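Long-range contacts in histone acetyltransferase, ELP3 family (Methanocaldococcus infernus, PDB 6IA8), which catalyses formation of 5-(carboxymethyl)uridine at wobble position 34 of tRNAs from acetyl-CoA and S-adenosyl-L-methionine: residues Arg426-Pro431 / Thr440-Gln445; Thr192-Cys197 / Glu235-Ala240; Leu419-Arg424 / Arg471-Glu476. All coordinates share one frame; numbering follows the deposited sequence. Where two conformers were deposited one is given.

Overall arrangement
All three contacts are buried, but they hold different parts of the chain. Contacts 1 and 3 both use strand 418-427 of the mixed sheet in the acetyltransferase domain. Contact 1 pairs its end with strand 440-448, and contact 3 lays helix 469-484 against the same strand further back. They touch where the backbone of Arg424 probably hydrogen-bonds to that of Arg444 and Gln445. Contact 2 belongs to the radical SAM part, its centre about 19 Å from that of contact 1 and about 30 Å from that of contact 3. The chemistry differs accordingly: backbone bonds and charged arginines in contact 1, short side chains against a helix in contact 2, aliphatic packing beside an anion site in contact 3.

Contact 1. Residues Arg426-Pro431 / Thr440-Gln445; sequences RDPYKP and TMLVRQ
Met441 lays its thioether alongside the backbone of Arg426 and Asp427, at the end of the antiparallel pairing between strands 418-427 and 440-448 in the mixed sheet of the GNAT fold. Its CG rests 3.5 Å from Arg426 O, and the bend at chi2 (91°) carries SD over toward Asp427, and its methyl CE lies 3.7 Å from Asp427 CB. An alanine in place of Met441 would probably open a gap beside Arg426 O and leave the CB of Asp427 without its methyl neighbour.

The two strands are locked by a hydrogen-bonded pair: Arg426 N gives to Leu442 O at 2.8 Å, and Leu442 N returns to Arg426 O at 3.0 Å, the second bond nearly straight (172°). Just beyond, the chain turns off the sheet, and the ring of Pro428 settles on the other strand, its CD 3.3 Å from Thr440 O and its CB against Leu442 CD1. Asp427 points its carboxylate elsewhere, to a salt bridge with Lys487.

On the face that carries Leu442, the extended side chain of Arg426 crosses that of Arg444 obliquely, the guanidinium planes 78° apart. Glu406 takes NH1 of both arginines, one on each carboxylate oxygen, while Asp246 pairs with Arg426 and Asp283 with Arg444; these acids would offset the repulsion between like charges. Arg444 and Gln445 together face Arg424 in a classic beta bulge, and Gln445 begins the run of residues that probably binds acetyl-CoA. Where the arginines touch, Arg426 CB meets the edge of the Arg444 guanidinium, in its plane, 4.0 Å from NE.

Contact 2. Residues Thr192-Cys197 / Glu235-Ala240; sequences TRPDYC and EDTIKA
Pro194 and Thr237 lie side by side and point the same way, the proline ring running next to the threonine hydroxyl with Pro194 CG 3.6 Å from Thr237 OG1. That oxygen stands anti to its own carbonyl carbon (chi1 -67°), which turns it to the proline. Pro194 CB lies near the same hydroxyl and also meets Asp236 CB, of the preceding helical residue, at 4.0 Å.

One turn further along the helix, Ala240 points its methyl at the loop. It meets two parts of the loop on the same side: Cys197 CB approaches Ala240 CB to 3.6 Å, and Pro194 O comes to 3.8 Å from the same Ala240 CB. Tyr196 N bonds back to Arg193 O at 2.9 Å, closing a turn just before Cys197.

At the margin, Asp195 puts its CB 4.0 Å from Asp236 OD2, but its own carboxylate leads away from the helix, which keeps the two acids from meeting head on. Asp236 OD2 accepts a hydrogen bond from the backbone N of Ser233, a bond that would help to settle its charge.

The same two helical residues, Thr237 and Ala240, also touch strand 212-218, at Val217 and Leu215. The loop follows strand 184-192, so its tight turn wedges against helix 234-245 at the C-terminal end of that strand, as in the parallel beta/alpha, partial TIM-barrel architecture of radical SAM enzymes.

Contact 3. Residues Leu419-Arg424 / Arg471-Glu476; sequences LIAFLR and RMLMKE. With SO4 (sulfate ion), chain D.
Strand 419-424 and helix 471-476 run in roughly the same direction, their axes 29° apart and 8.6 Å at closest approach, with the CA atoms of Leu423 and Leu473 the nearest pair, 6.5 Å apart. The strand carries a classic beta bulge, Ile420 and Ala421 both facing Phe411.

Leu473 points from the helix toward the strand. Its CD1 sits 3.7 Å from Ala421 CB and lies equally near the backbone N of Phe422. Leu423 answers from the strand with CD1, which touches Leu473 CB at 4.1 Å and Met474 SD at 3.6 Å. Met474 leaves the helix pointing away, but its bend at chi2 (-69°) brings SD back toward Leu423, the two side chains crossing at about a right angle.

At the start of the helix, a sulfate ion, probably from the crystallisation liquor, is gripped by Arg471: O1 of the sulfate accepts from Arg471 N (2.8 Å) and Arg471 NE (2.9 Å), while its O2 takes Arg471 NH2 (3.0 Å). Gly468 N, Gly470 N and Tyr501 OH also hydrogen-bond to the ion. Arg471 probably binds acetyl-CoA, and this anion site at the helix N-terminus is consistent with the pyrophosphate-binding loop of the GNAT fold.

Contact 1. Residues Arg426-Pro431 / Thr440-Gln445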
# COMPACT_ATOMS: atom_id res chain seq x y z
N ARG A 426 14.40 -0.64 -7.73
CA ARG A 426 14.17 0.34 -8.78
C ARG A 426 15.46 1.02 -9.22
O ARG A 426 16.28 1.43 -8.38
CB ARG A 426 13.15 1.40 -8.31
CG ARG A 426 12.97 2.55 -9.34
CD ARG A 426 11.87 3.57 -8.91
NE ARG A 426 11.80 4.69 -9.84
CZ ARG A 426 11.15 4.66 -11.00
NH1 ARG A 426 10.46 3.59 -11.31
NH2 ARG A 426 11.16 5.71 -11.81
N ASP A 427 15.64 1.14 -10.54
CA ASP A 427 16.66 1.99 -11.14
C ASP A 427 15.99 3.32 -11.38
O ASP A 427 15.15 3.41 -12.27
CB ASP A 427 17.16 1.40 -12.45
CG ASP A 427 18.32 2.15 -13.02
OD1 ASP A 427 18.81 3.13 -12.39
OD2 ASP A 427 18.75 1.73 -14.11
N PRO A 428 16.30 4.36 -10.62
CA PRO A 428 15.47 5.57 -10.67
C PRO A 428 15.67 6.39 -11.94
O PRO A 428 16.63 6.24 -12.71
CB PRO A 428 15.91 6.34 -9.42
CG PRO A 428 17.30 5.86 -9.13
CD PRO A 428 17.36 4.42 -9.60
N TYR A 429 14.73 7.29 -12.15
CA TYR A 429 14.69 8.08 -13.38
C TYR A 429 15.20 9.49 -13.13
O TYR A 429 16.28 9.85 -13.60
CB TYR A 429 13.25 8.10 -13.91
CG TYR A 429 12.98 9.08 -15.03
CD1 TYR A 429 13.78 9.10 -16.17
CD2 TYR A 429 11.94 10.00 -14.95
CE1 TYR A 429 13.52 9.98 -17.21
CE2 TYR A 429 11.69 10.90 -15.98
CZ TYR A 429 12.47 10.87 -17.10
OH TYR A 429 12.24 11.75 -18.12
N LYS A 430 14.45 10.30 -12.40
CA LYS A 430 14.80 11.69 -12.13
C LYS A 430 14.62 11.96 -10.64
O LYS A 430 13.72 12.69 -10.23
CB LYS A 430 13.96 12.65 -12.98
CG LYS A 430 14.45 12.77 -14.43
CD LYS A 430 13.69 13.86 -15.19
CE LYS A 430 14.25 14.02 -16.62
NZ LYS A 430 13.78 15.30 -17.25
N PRO A 431 15.46 11.38 -9.81
CA PRO A 431 15.35 11.65 -8.37
C PRO A 431 15.79 13.06 -8.02
O PRO A 431 16.51 13.72 -8.77
CB PRO A 431 16.29 10.62 -7.75
CG PRO A 431 17.34 10.39 -8.83
CD PRO A 431 16.57 10.47 -10.14
N THR A 440 22.88 5.06 -7.83
CA THR A 440 22.11 4.54 -6.71
C THR A 440 20.99 3.65 -7.21
O THR A 440 20.28 4.01 -8.15
CB THR A 440 21.50 5.68 -5.90
OG1 THR A 440 22.55 6.50 -5.39
CG2 THR A 440 20.68 5.12 -4.73
N MET A 441 20.80 2.50 -6.55
CA MET A 441 19.63 1.66 -6.73
C MET A 441 18.77 1.74 -5.48
O MET A 441 19.28 1.86 -4.37
CB MET A 441 20.04 0.20 -6.99
CG MET A 441 19.08 -0.57 -7.89
SD MET A 441 19.57 -0.44 -9.66
CE MET A 441 18.27 -1.44 -10.36
N LEU A 442 17.45 1.65 -5.64
CA LEU A 442 16.52 1.78 -4.53
C LEU A 442 15.79 0.47 -4.23
O LEU A 442 15.16 -0.11 -5.13
CB LEU A 442 15.47 2.87 -4.82
CG LEU A 442 15.99 4.25 -5.26
CD1 LEU A 442 14.80 5.13 -5.64
CD2 LEU A 442 16.78 4.89 -4.13
N VAL A 443 15.82 0.04 -2.97
CA VAL A 443 14.96 -1.03 -2.48
C VAL A 443 13.74 -0.35 -1.89
O VAL A 443 13.78 0.16 -0.77
CB VAL A 443 15.67 -1.92 -1.46
CG1 VAL A 443 14.68 -2.91 -0.93
CG2 VAL A 443 16.86 -2.62 -2.12
N ARG A 444 12.65 -0.33 -2.64
CA ARG A 444 11.43 0.34 -2.20
C ARG A 444 10.60 -0.50 -1.24
O ARG A 444 9.82 0.05 -0.46
CB ARG A 444 10.58 0.72 -3.41
CG ARG A 444 11.37 1.54 -4.45
CD ARG A 444 10.45 2.24 -5.45
NE ARG A 444 9.75 1.31 -6.29
CZ ARG A 444 8.49 0.93 -6.15
NH1 ARG A 444 7.99 0.03 -6.99
NH2 ARG A 444 7.72 1.47 -5.21
N GLN A 445 10.76 -1.81 -1.27
CA GLN A 445 10.02 -2.66 -0.36
C GLN A 445 10.69 -4.02 -0.28
O GLN A 445 11.18 -4.52 -1.29
CB GLN A 445 8.58 -2.86 -0.85
CG GLN A 445 7.73 -3.80 0.04
CD GLN A 445 6.24 -3.68 -0.24
OE1 GLN A 445 5.83 -3.35 -1.35
NE2 GLN A 445 5.42 -3.91 0.80

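Contact 2. Residues Thr192-Cys197 / Glu235-Ala240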
# COMPACT_ATOMS: atom_id res chain seq x y z
N THR A 192 -3.16 10.89 0.44
CA THR A 192 -3.10 12.28 0.01
C THR A 192 -3.73 12.47 -1.35
O THR A 192 -3.83 11.54 -2.15
CB THR A 192 -1.65 12.79 -0.04
OG1 THR A 192 -1.62 14.23 -0.21
CG2 THR A 192 -0.90 12.12 -1.19
N ARG A 193 -4.18 13.70 -1.61
CA ARG A 193 -4.65 14.05 -2.94
C ARG A 193 -3.45 14.18 -3.87
O ARG A 193 -2.38 14.62 -3.44
CB ARG A 193 -5.43 15.37 -2.92
CG ARG A 193 -6.60 15.39 -1.95
CD ARG A 193 -7.40 16.69 -2.09
NE ARG A 193 -8.40 16.84 -1.03
CZ ARG A 193 -9.41 17.69 -1.08
NH1 ARG A 193 -10.27 17.76 -0.07
NH2 ARG A 193 -9.57 18.47 -2.14
N PRO A 194 -3.58 13.79 -5.14
CA PRO A 194 -2.42 13.83 -6.04
C PRO A 194 -1.76 15.19 -6.14
O PRO A 194 -0.55 15.25 -6.37
CB PRO A 194 -3.00 13.39 -7.38
CG PRO A 194 -4.19 12.52 -7.02
CD PRO A 194 -4.77 13.20 -5.79
N ASP A 195 -2.51 16.28 -5.99
CA ASP A 195 -1.92 17.62 -6.10
C ASP A 195 -1.30 18.11 -4.79
O ASP A 195 -0.74 19.20 -4.77
CB ASP A 195 -2.97 18.63 -6.58
CG ASP A 195 -4.22 18.64 -5.73
OD1 ASP A 195 -4.62 17.57 -5.22
OD2 ASP A 195 -4.82 19.73 -5.57
N TYR A 196 -1.38 17.33 -3.71
CA TYR A 196 -0.65 17.60 -2.48
C TYR A 196 0.61 16.74 -2.39
O TYR A 196 0.95 16.25 -1.31
CB TYR A 196 -1.50 17.34 -1.23
CG TYR A 196 -2.72 18.19 -1.02
CD1 TYR A 196 -2.85 19.42 -1.64
CD2 TYR A 196 -3.75 17.76 -0.18
CE1 TYR A 196 -4.00 20.20 -1.44
CE2 TYR A 196 -4.88 18.51 0.03
CZ TYR A 196 -5.01 19.73 -0.60
OH TYR A 196 -6.14 20.48 -0.39
N CYS A 197 1.31 16.50 -3.49
CA CYS A 197 2.42 15.57 -3.50
C CYS A 197 3.63 16.16 -4.19
O CYS A 197 4.19 15.58 -5.13
CB CYS A 197 2.00 14.27 -4.17
SG CYS A 197 2.77 12.92 -3.47
N GLU A 235 -2.47 14.43 -14.92
CA GLU A 235 -1.10 14.92 -14.91
C GLU A 235 -0.54 14.99 -13.49
O GLU A 235 0.63 14.64 -13.26
CB GLU A 235 -1.00 16.29 -15.59
CG GLU A 235 -1.17 16.25 -17.11
CD GLU A 235 -2.62 16.09 -17.57
OE1 GLU A 235 -3.57 16.29 -16.77
OE2 GLU A 235 -2.82 15.76 -18.75
N ASP A 236 -1.34 15.45 -12.52
CA ASP A 236 -0.91 15.45 -11.13
C ASP A 236 -0.60 14.03 -10.65
O ASP A 236 0.38 13.80 -9.93
CB ASP A 236 -1.99 16.04 -10.24
CG ASP A 236 -2.28 17.50 -10.54
OD1 ASP A 236 -1.34 18.25 -10.89
OD2 ASP A 236 -3.46 17.88 -10.43
N THR A 237 -1.47 13.07 -10.99
CA THR A 237 -1.23 11.68 -10.59
C THR A 237 0.07 11.15 -11.20
O THR A 237 0.86 10.44 -10.54
CB THR A 237 -2.43 10.83 -11.02
OG1 THR A 237 -3.60 11.19 -10.28
CG2 THR A 237 -2.14 9.32 -10.82
N ILE A 238 0.29 11.44 -12.48
CA ILE A 238 1.47 10.94 -13.17
C ILE A 238 2.73 11.52 -12.56
O ILE A 238 3.69 10.79 -12.29
CB ILE A 238 1.37 11.24 -14.67
CG1 ILE A 238 0.22 10.43 -15.27
CG2 ILE A 238 2.70 10.96 -15.35
CD1 ILE A 238 -0.07 10.72 -16.75
N LYS A 239 2.75 12.83 -12.28
CA LYS A 239 3.94 13.46 -11.72
C LYS A 239 4.19 12.98 -10.29
O LYS A 239 5.34 12.70 -9.90
CB LYS A 239 3.80 14.99 -11.75
CG LYS A 239 5.00 15.74 -11.20
CD LYS A 239 6.27 15.38 -11.95
CE LYS A 239 7.42 16.30 -11.56
NZ LYS A 239 8.71 15.90 -12.20
N ALA A 240 3.16 13.00 -9.45
CA ALA A 240 3.30 12.47 -8.09
C ALA A 240 3.86 11.05 -8.10
O ALA A 240 4.71 10.70 -7.28
CB ALA A 240 1.95 12.50 -7.35

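Contact 3. Residues Leu419-Arg424 / Arg471-Glu476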
# COMPACT_ATOMS: atom_id res chain seq x y z
N LEU A 419 3.14 -17.30 -3.38
CA LEU A 419 4.14 -16.25 -3.21
C LEU A 419 4.55 -16.21 -1.74
O LEU A 419 3.68 -16.09 -0.87
CB LEU A 419 3.58 -14.90 -3.65
CG LEU A 419 4.44 -13.67 -3.42
CD1 LEU A 419 5.66 -13.67 -4.26
CD2 LEU A 419 3.59 -12.40 -3.66
N ILE A 420 5.85 -16.30 -1.49
CA ILE A 420 6.40 -16.39 -0.15
C ILE A 420 7.00 -15.07 0.32
O ILE A 420 6.95 -14.75 1.51
CB ILE A 420 7.45 -17.52 -0.09
CG1 ILE A 420 6.74 -18.87 -0.27
CG2 ILE A 420 8.21 -17.46 1.19
CD1 ILE A 420 7.67 -19.99 -0.74
N ALA A 421 7.63 -14.33 -0.59
CA ALA A 421 8.35 -13.11 -0.26
C ALA A 421 8.64 -12.36 -1.55
O ALA A 421 8.74 -12.96 -2.61
CB ALA A 421 9.66 -13.41 0.46
N PHE A 422 8.81 -11.04 -1.44
CA PHE A 422 9.10 -10.26 -2.62
C PHE A 422 9.89 -9.02 -2.23
O PHE A 422 9.88 -8.58 -1.07
CB PHE A 422 7.80 -9.91 -3.39
CG PHE A 422 6.91 -8.95 -2.70
CD1 PHE A 422 5.87 -9.42 -1.92
CD2 PHE A 422 7.05 -7.58 -2.87
CE1 PHE A 422 5.00 -8.56 -1.27
CE2 PHE A 422 6.19 -6.70 -2.21
CZ PHE A 422 5.18 -7.18 -1.41
N LEU A 423 10.59 -8.47 -3.22
CA LEU A 423 11.39 -7.27 -3.06
C LEU A 423 11.20 -6.41 -4.30
O LEU A 423 11.24 -6.92 -5.43
CB LEU A 423 12.87 -7.61 -2.87
CG LEU A 423 13.85 -6.47 -2.68
CD1 LEU A 423 15.06 -6.97 -1.87
CD2 LEU A 423 14.32 -5.87 -3.99
N ARG A 424 11.00 -5.10 -4.08
CA ARG A 424 10.82 -4.11 -5.14
C ARG A 424 12.09 -3.28 -5.27
O ARG A 424 12.45 -2.53 -4.35
CB ARG A 424 9.63 -3.21 -4.82
CG ARG A 424 8.29 -3.91 -4.74
CD ARG A 424 7.19 -2.87 -4.58
NE ARG A 424 5.88 -3.40 -4.24
CZ ARG A 424 5.04 -3.95 -5.11
NH1 ARG A 424 5.41 -4.13 -6.36
NH2 ARG A 424 3.84 -4.37 -4.72
N ARG A 471 16.89 -12.24 3.54
CA ARG A 471 18.32 -12.05 3.30
C ARG A 471 18.71 -12.46 1.89
O ARG A 471 19.57 -11.82 1.28
CB ARG A 471 19.13 -12.83 4.33
CG ARG A 471 19.22 -12.12 5.66
CD ARG A 471 19.69 -13.08 6.76
NE ARG A 471 18.64 -14.03 7.10
CZ ARG A 471 18.76 -14.99 8.01
NH1 ARG A 471 19.89 -15.13 8.68
NH2 ARG A 471 17.74 -15.80 8.25
N MET A 472 18.12 -13.55 1.38
CA MET A 472 18.45 -13.98 0.02
C MET A 472 17.94 -12.98 -1.02
O MET A 472 18.61 -12.71 -2.02
CB MET A 472 17.86 -15.37 -0.24
CG MET A 472 18.60 -16.49 0.46
SD MET A 472 18.07 -18.13 -0.12
CE MET A 472 16.54 -18.34 0.79
N LEU A 473 16.75 -12.40 -0.82
CA LEU A 473 16.29 -11.39 -1.76
C LEU A 473 17.19 -10.16 -1.73
O LEU A 473 17.49 -9.57 -2.78
CB LEU A 473 14.84 -11.01 -1.46
CG LEU A 473 13.77 -12.05 -1.80
CD1 LEU A 473 12.42 -11.69 -1.24
CD2 LEU A 473 13.70 -12.21 -3.33
N MET A 474 17.63 -9.74 -0.54
CA MET A 474 18.53 -8.59 -0.45
C MET A 474 19.85 -8.87 -1.14
O MET A 474 20.38 -8.02 -1.87
CB MET A 474 18.76 -8.20 1.01
CG MET A 474 17.51 -7.64 1.69
SD MET A 474 17.05 -5.99 1.02
CE MET A 474 18.46 -5.07 1.64
N LYS A 475 20.40 -10.08 -0.94
CA LYS A 475 21.66 -10.41 -1.59
C LYS A 475 21.49 -10.34 -3.11
O LYS A 475 22.37 -9.84 -3.84
CB LYS A 475 22.14 -11.79 -1.14
CG LYS A 475 23.60 -12.07 -1.48
N GLU A 476 20.38 -10.88 -3.62
CA GLU A 476 20.16 -10.87 -5.06
C GLU A 476 19.95 -9.44 -5.57
O GLU A 476 20.44 -9.06 -6.63
CB GLU A 476 18.97 -11.73 -5.43
CG GLU A 476 18.66 -11.77 -6.91
CD GLU A 476 19.65 -12.57 -7.71
OE1 GLU A 476 19.55 -12.54 -8.95
OE2 GLU A 476 20.53 -13.22 -7.12
S SO4 D . 14.96 -13.66 6.76
O1 SO4 D . 16.09 -13.75 5.81
O2 SO4 D . 14.99 -14.92 7.56
O3 SO4 D . 15.15 -12.48 7.60
O4 SO4 D . 13.70 -13.60 6.02